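Local coordinates for nucleoporin nup120 (Schizosaccharomyces pombe, PDB 4GQ2), which serves as a structural component of the nuclear pore complex, whose nucleoporins can also dock transiently associated nuclear transport factors, at residues Y850-E855 / F908-Y913. Sequence-based numbering, arbitrary orientation.
Sequences YLKSKE and FEESAY
L851 and E910 meet where two helices of the alpha-helical repeat region of Nup120 end side by side, each closed by a Schellman motif. Helix 840-852 stops with K854 as the positive-phi C' residue, and helix 895-909 ends in the same manner, with S911 as its C' residue. The two turns lead directly into helices 856-864 and 913-925, so the contact joins the turns that link two pairs of consecutive helices.

The tight part is apolar. Both methyls of buried L851 rest against the same methylene, CG of E910, with CD1 3.7 Å from that atom, while CD2 touches both CG and CB of the glutamate. L851 additionally packs on K906 and A859, which brings helices 895-909 and 856-864 against the same leucine. E910 bends at chi2 (-74°), so its methylene stem passes at a slant across the leucine methyls while its carboxylate swings toward K852.

The other part is looser and more polar. K852 leaves its helix pointing away from E910, but its chain turns at chi2 (-70°) and then runs extended, crossing the glutamate nearly at a right angle. The resulting salt bridge rests on one hydrogen bond, at a partly exposed position. K854 NZ stands 5.3 Å from E910 OE2, too far for a bond, though its charge may add to the favourable field around the carboxylate. E909 turns instead to K906, one helical turn earlier. In the K852 bridge, NZ lies 3.2 Å from E910 OE1, approaching on the syn side and 25° out of the carboxylate plane.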
ATOM      1  N   TYR A 850       8.266  18.783  -4.420  1.00 32.19           N
ATOM      2  CA  TYR A 850       8.933  19.430  -3.291  1.00 41.25           C
ATOM      3  C   TYR A 850       8.256  20.748  -2.962  1.00 43.59           C
ATOM      4  O   TYR A 850       8.087  21.074  -1.790  1.00 42.29           O
ATOM      5  CB  TYR A 850      10.403  19.703  -3.574  1.00 34.68           C
ATOM      6  CG  TYR A 850      11.308  18.496  -3.555  1.00 33.11           C
ATOM      7  CD1 TYR A 850      11.300  17.593  -2.485  1.00 31.56           C
ATOM      8  CD2 TYR A 850      12.216  18.293  -4.584  1.00 28.58           C
ATOM      9  CE1 TYR A 850      12.157  16.500  -2.470  1.00 25.52           C
ATOM     10  CE2 TYR A 850      13.068  17.218  -4.581  1.00 29.11           C
ATOM     11  CZ  TYR A 850      13.037  16.324  -3.534  1.00 29.68           C
ATOM     12  OH  TYR A 850      13.900  15.260  -3.583  1.00 31.75           O
ATOM     13  N   LEU A 851       7.871  21.499  -3.997  1.00 41.83           N
ATOM     14  CA  LEU A 851       7.241  22.797  -3.789  1.00 43.85           C
ATOM     15  C   LEU A 851       5.982  22.606  -2.962  1.00 45.02           C
ATOM     16  O   LEU A 851       5.782  23.293  -1.956  1.00 47.31           O
ATOM     17  CB  LEU A 851       6.904  23.476  -5.114  1.00 50.59           C
ATOM     18  CG  LEU A 851       7.389  24.908  -5.356  1.00 47.10           C
ATOM     19  CD1 LEU A 851       6.507  25.590  -6.389  1.00 43.17           C
ATOM     20  CD2 LEU A 851       7.461  25.732  -4.081  1.00 40.41           C
ATOM     21  N   LYS A 852       5.162  21.637  -3.365  1.00 45.62           N
ATOM     22  CA  LYS A 852       3.915  21.327  -2.657  1.00 52.08           C
ATOM     23  C   LYS A 852       4.132  20.755  -1.251  1.00 50.56           C
ATOM     24  O   LYS A 852       3.240  20.812  -0.413  1.00 47.31           O
ATOM     25  CB  LYS A 852       3.044  20.377  -3.486  1.00 42.30           C
ATOM     26  CG  LYS A 852       2.447  21.008  -4.738  1.00 47.39           C
ATOM     27  CD  LYS A 852       1.366  22.029  -4.399  1.00 52.66           C
ATOM     28  CE  LYS A 852       0.856  22.733  -5.646  1.00 48.67           C
ATOM     29  NZ  LYS A 852       0.050  23.931  -5.295  1.00 45.15           N
ATOM     30  N   SER A 853       5.322  20.218  -1.000  1.00 53.95           N
ATOM     31  CA  SER A 853       5.628  19.567   0.274  1.00 47.63           C
ATOM     32  C   SER A 853       6.369  20.493   1.236  1.00 47.42           C
ATOM     33  O   SER A 853       6.905  20.043   2.247  1.00 46.04           O
ATOM     34  CB  SER A 853       6.426  18.286   0.025  1.00 46.69           C
ATOM     35  OG  SER A 853       5.721  17.433  -0.865  1.00 53.87           O
ATOM     36  N   LYS A 854       6.376  21.786   0.903  1.00 52.49           N
ATOM     37  CA  LYS A 854       7.047  22.846   1.674  1.00 45.44           C
ATOM     38  C   LYS A 854       8.562  22.659   1.776  1.00 48.87           C
ATOM     39  O   LYS A 854       9.199  23.002   2.775  1.00 51.33           O
ATOM     40  CB  LYS A 854       6.384  23.051   3.040  1.00 49.41           C
ATOM     41  CG  LYS A 854       5.229  24.040   3.008  1.00 56.94           C
ATOM     42  CD  LYS A 854       3.956  23.410   2.468  1.00 64.86           C
ATOM     43  CE  LYS A 854       3.090  24.440   1.756  1.00 70.52           C
ATOM     44  NZ  LYS A 854       2.628  25.514   2.673  1.00 60.27           N
ATOM     45  N   GLU A 855       9.126  22.141   0.695  1.00 51.17           N
ATOM     46  CA  GLU A 855      10.539  21.873   0.597  1.00 44.74           C
ATOM     47  C   GLU A 855      11.129  22.813  -0.462  1.00 45.14           C
ATOM     48  O   GLU A 855      11.676  22.377  -1.484  1.00 51.21           O
ATOM     49  CB  GLU A 855      10.717  20.406   0.217  1.00 54.19           C
ATOM     50  CG  GLU A 855      11.929  19.734   0.821  1.00 65.75           C
ATOM     51  CD  GLU A 855      11.798  19.460   2.307  1.00 54.47           C
ATOM     52  OE1 GLU A 855      10.710  19.066   2.767  1.00 46.28           O
ATOM     53  OE2 GLU A 855      12.809  19.614   3.011  1.00 65.69           O
ATOM     54  N   PHE A 908       6.088  32.501  -6.905  1.00 64.91           N
ATOM     55  CA  PHE A 908       5.282  33.619  -6.414  1.00 62.11           C
ATOM     56  C   PHE A 908       3.974  33.150  -5.779  1.00 62.69           C
ATOM     57  O   PHE A 908       3.576  33.659  -4.731  1.00 65.93           O
ATOM     58  CB  PHE A 908       5.005  34.628  -7.545  1.00 57.12           C
ATOM     59  CG  PHE A 908       4.185  35.817  -7.115  1.00 68.17           C
ATOM     60  CD1 PHE A 908       4.792  36.922  -6.518  1.00 63.62           C
ATOM     61  CD2 PHE A 908       2.801  35.833  -7.302  1.00 68.28           C
ATOM     62  CE1 PHE A 908       4.038  38.017  -6.118  1.00 58.83           C
ATOM     63  CE2 PHE A 908       2.042  36.925  -6.899  1.00 69.61           C
ATOM     64  CZ  PHE A 908       2.662  38.021  -6.311  1.00 66.32           C
ATOM     65  N   GLU A 909       3.315  32.181  -6.416  1.00 57.23           N
ATOM     66  CA  GLU A 909       2.056  31.635  -5.907  1.00 68.05           C
ATOM     67  C   GLU A 909       2.260  30.976  -4.549  1.00 66.57           C
ATOM     68  O   GLU A 909       1.375  31.015  -3.693  1.00 66.14           O
ATOM     69  CB  GLU A 909       1.453  30.623  -6.887  1.00 67.20           C
ATOM     70  CG  GLU A 909       0.865  31.227  -8.156  1.00 82.15           C
ATOM     71  CD  GLU A 909       0.700  30.210  -9.275  1.00 93.62           C
ATOM     72  OE1 GLU A 909       0.284  29.062  -8.998  1.00107.27           O
ATOM     73  OE2 GLU A 909       0.988  30.557 -10.442  1.00 92.34           O
ATOM     74  N   GLU A 910       3.437  30.386  -4.362  1.00 73.51           N
ATOM     75  CA  GLU A 910       3.779  29.681  -3.129  1.00 72.79           C
ATOM     76  C   GLU A 910       4.428  30.613  -2.103  1.00 72.33           C
ATOM     77  O   GLU A 910       4.899  30.162  -1.052  1.00 60.21           O
ATOM     78  CB  GLU A 910       4.688  28.487  -3.434  1.00 74.38           C
ATOM     79  CG  GLU A 910       4.083  27.474  -4.401  1.00 74.62           C
ATOM     80  CD  GLU A 910       2.993  26.612  -3.778  1.00 82.86           C
ATOM     81  OE1 GLU A 910       1.988  26.349  -4.471  1.00 80.08           O
ATOM     82  OE2 GLU A 910       3.139  26.189  -2.609  1.00 80.99           O
ATOM     83  N   SER A 911       4.440  31.910  -2.421  1.00 67.35           N
ATOM     84  CA  SER A 911       4.930  32.958  -1.520  1.00 67.64           C
ATOM     85  C   SER A 911       6.428  32.849  -1.237  1.00 75.32           C
ATOM     86  O   SER A 911       6.908  33.299  -0.193  1.00 79.16           O
ATOM     87  CB  SER A 911       4.124  32.991  -0.211  1.00 74.91           C
ATOM     88  OG  SER A 911       2.728  32.925  -0.465  1.00 79.79           O
ATOM     89  N   ALA A 912       7.156  32.244  -2.176  1.00 63.00           N
ATOM     90  CA  ALA A 912       8.610  32.201  -2.127  1.00 50.56           C
ATOM     91  C   ALA A 912       9.152  33.385  -2.919  1.00 54.83           C
ATOM     92  O   ALA A 912       9.646  33.234  -4.038  1.00 67.08           O
ATOM     93  CB  ALA A 912       9.122  30.885  -2.686  1.00 46.30           C
ATOM     94  N   TYR A 913       9.059  34.567  -2.316  1.00 63.11           N
ATOM     95  CA  TYR A 913       9.279  35.828  -3.022  1.00 62.12           C
ATOM     96  C   TYR A 913      10.728  36.138  -3.412  1.00 59.86           C
ATOM     97  O   TYR A 913      10.960  36.821  -4.409  1.00 71.72           O
ATOM     98  CB  TYR A 913       8.648  36.989  -2.243  1.00 70.33           C
ATOM     99  CG  TYR A 913       7.174  36.780  -1.949  1.00 71.19           C
ATOM    100  CD1 TYR A 913       6.234  36.744  -2.982  1.00 67.97           C
ATOM    101  CD2 TYR A 913       6.719  36.614  -0.640  1.00 68.37           C
ATOM    102  CE1 TYR A 913       4.887  36.550  -2.721  1.00 70.38           C
ATOM    103  CE2 TYR A 913       5.372  36.418  -0.368  1.00 74.14           C
ATOM    104  CZ  TYR A 913       4.461  36.391  -1.412  1.00 78.60           C
ATOM    105  OH  TYR A 913       3.123  36.194  -1.153  1.00 80.87           O
TER